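PDB 4UHP: bacteriocin immunity protein from Pseudomonas aeruginosa, which binds the DNase domain of the bacteriocin pyocin AP41 and so probably protects the producing cell from its own toxin. Local coordinates for residues 13-18 / 47-52. Sequence-based numbering, arbitrary orientation.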
loop_
_atom_site.group_PDB
_atom_site.type_symbol
_atom_site.label_atom_id
_atom_site.label_comp_id
_atom_site.label_asym_id
_atom_site.label_seq_id
_atom_site.Cartn_x
_atom_site.Cartn_y
_atom_site.Cartn_z
ATOM N N SER D 13 11.627 18.913 -12.515
ATOM C CA SER D 13 12.118 19.041 -11.147
ATOM C C SER D 13 10.975 19.183 -10.141
ATOM O O SER D 13 11.031 18.622 -9.045
ATOM C CB SER D 13 13.067 20.234 -11.029
ATOM O OG SER D 13 13.537 20.371 -9.700
ATOM N N GLU D 14 9.939 19.928 -10.518
ATOM C CA GLU D 14 8.784 20.131 -9.644
ATOM C C GLU D 14 7.996 18.845 -9.436
ATOM O O GLU D 14 7.483 18.587 -8.347
ATOM C CB GLU D 14 7.861 21.209 -10.209
ATOM C CG GLU D 14 8.372 22.624 -10.043
ATOM C CD GLU D 14 7.501 23.634 -10.761
ATOM O OE1 GLU D 14 6.673 23.212 -11.599
ATOM O OE2 GLU D 14 7.645 24.844 -10.491
ATOM N N PHE D 15 7.890 18.048 -10.493
ATOM C CA PHE D 15 7.155 16.794 -10.431
ATOM C C PHE D 15 7.946 15.758 -9.640
ATOM O O PHE D 15 7.374 14.974 -8.879
ATOM C CB PHE D 15 6.853 16.284 -11.839
ATOM C CG PHE D 15 5.873 15.149 -11.877
ATOM C CD1 PHE D 15 4.522 15.377 -11.671
ATOM C CD2 PHE D 15 6.298 13.856 -12.136
ATOM C CE1 PHE D 15 3.614 14.336 -11.714
ATOM C CE2 PHE D 15 5.397 12.811 -12.179
ATOM C CZ PHE D 15 4.053 13.051 -11.970
ATOM N N LEU D 16 9.264 15.772 -9.820
ATOM C CA LEU D 16 10.165 14.912 -9.059
ATOM C C LEU D 16 10.010 15.164 -7.563
ATOM O O LEU D 16 10.100 14.242 -6.754
ATOM C CB LEU D 16 11.615 15.147 -9.487
ATOM C CG LEU D 16 12.692 14.349 -8.748
ATOM C CD1 LEU D 16 12.536 12.859 -9.016
ATOM C CD2 LEU D 16 14.082 14.827 -9.138
ATOM N N GLU D 17 9.771 16.424 -7.213
ATOM C CA GLU D 17 9.551 16.835 -5.830
ATOM C C GLU D 17 8.380 16.091 -5.196
ATOM O O GLU D 17 8.447 15.683 -4.033
ATOM C CB GLU D 17 9.317 18.348 -5.773
ATOM C CG GLU D 17 8.942 18.885 -4.408
ATOM C CD GLU D 17 8.992 20.398 -4.345
ATOM O OE1 GLU D 17 9.161 21.033 -5.408
ATOM O OE2 GLU D 17 8.873 20.952 -3.232
ATOM N N ILE D 18 7.311 15.913 -5.965
ATOM C CA ILE D 18 6.139 15.178 -5.502
ATOM C C ILE D 18 6.440 13.689 -5.366
ATOM O O ILE D 18 6.046 13.052 -4.384
ATOM C CB ILE D 18 4.942 15.364 -6.457
ATOM C CG1 ILE D 18 4.516 16.831 -6.507
ATOM C CG2 ILE D 18 3.773 14.490 -6.036
ATOM C CD1 ILE D 18 3.332 17.081 -7.411
ATOM N N GLU D 47 -3.976 10.874 -12.250
ATOM C CA GLU D 47 -4.787 11.811 -13.016
ATOM C C GLU D 47 -3.972 12.557 -14.069
ATOM O O GLU D 47 -4.357 12.606 -15.236
ATOM C CB GLU D 47 -5.460 12.813 -12.077
ATOM C CG GLU D 47 -6.227 13.915 -12.790
ATOM C CD GLU D 47 -6.828 14.916 -11.824
ATOM O OE1 GLU D 47 -6.885 14.614 -10.614
ATOM O OE2 GLU D 47 -7.241 16.006 -12.275
ATOM N N VAL D 48 -2.845 13.131 -13.659
ATOM C CA VAL D 48 -2.090 14.015 -14.544
ATOM C C VAL D 48 -1.183 13.265 -15.520
ATOM O O VAL D 48 -0.888 13.773 -16.600
ATOM C CB VAL D 48 -1.231 15.019 -13.743
ATOM C CG1 VAL D 48 -2.121 15.952 -12.940
ATOM C CG2 VAL D 48 -0.249 14.293 -12.836
ATOM N N THR D 49 -0.740 12.066 -15.150
ATOM C CA THR D 49 0.136 11.295 -16.031
ATOM C C THR D 49 -0.662 10.477 -17.039
ATOM O O THR D 49 -0.185 10.203 -18.141
ATOM C CB THR D 49 1.051 10.331 -15.245
ATOM O OG1 THR D 49 0.257 9.309 -14.627
ATOM C CG2 THR D 49 1.854 11.082 -14.187
ATOM N N SER D 50 -1.870 10.081 -16.639
ATOM C CA SER D 50 -2.727 9.200 -17.434
ATOM C C SER D 50 -2.056 7.862 -17.758
ATOM O O SER D 50 -2.439 7.188 -18.712
ATOM C CB SER D 50 -3.162 9.892 -18.735
ATOM O OG SER D 50 -4.076 10.947 -18.482
ATOM N N HIS D 51 -1.067 7.476 -16.956
ATOM C CA HIS D 51 -0.344 6.225 -17.175
ATOM C C HIS D 51 -1.265 5.029 -16.934
ATOM O O HIS D 51 -2.025 5.018 -15.965
ATOM C CB HIS D 51 0.887 6.151 -16.262
ATOM C CG HIS D 51 1.960 5.233 -16.762
ATOM N ND1 HIS D 51 1.894 3.864 -16.628
ATOM C CD2 HIS D 51 3.129 5.492 -17.395
ATOM C CE1 HIS D 51 2.973 3.317 -17.160
ATOM N NE2 HIS D 51 3.740 4.284 -17.630
ATOM N N PRO D 52 -1.205 4.020 -17.819
ATOM C CA PRO D 52 -2.066 2.831 -17.746
ATOM C C PRO D 52 -1.865 2.022 -16.468
ATOM O O PRO D 52 -2.820 1.433 -15.957
ATOM C CB PRO D 52 -1.640 2.009 -18.968
ATOM C CG PRO D 52 -0.973 2.980 -19.877
ATOM C CD PRO D 52 -0.308 3.974 -18.985
#
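The ring of F15 bridges from helix 12-19 to the last turn of helix 31-49, meeting V48 and T49 with its outer carbons. CZ of F15 lies 3.7 Å from the methyl CG2 of T49, and the neighbouring ring carbon CE1 of F15 is 4.0 Å from CG2 of V48. Both methyls approach the ring obliquely. The long axes of the F15 and T49 side chains cross at about a right angle, whereas F15 and V48 run past each other in opposite senses. With its CG anti to the backbone N (chi1 -169°), the phenyl is carried out from its helix to span backbones whose nearest CA atoms, those of F15 and V48, are 10.5 Å apart. In T49, CG2 touches the ring, while OG1 is bonded to the backbone O of F45 and accepts a nearly straight bond (167°) from the backbone N of H51, 3.2 Å from that OG1. This ST turn spans S50, whose positive phi takes the chain out of the helix. Beyond the turn, H51 is held by E74 at NE2 and by the backbone N of R53 at ND1, and its ring meets that of W78. Around the F15 ring, Y10 packs edge-to-face, F87 meets it at about 45°, and L7 touches both F15 and T49. No hydrogen bond joins the two segments, which bury just 83 Å² between them near the centre of the chain; the link is purely apolar, an aromatic ring against two methyls in the core of the helical immunity-protein fold, while the hydroxyl of T49 spends its hydrogen bonds on its own helix end.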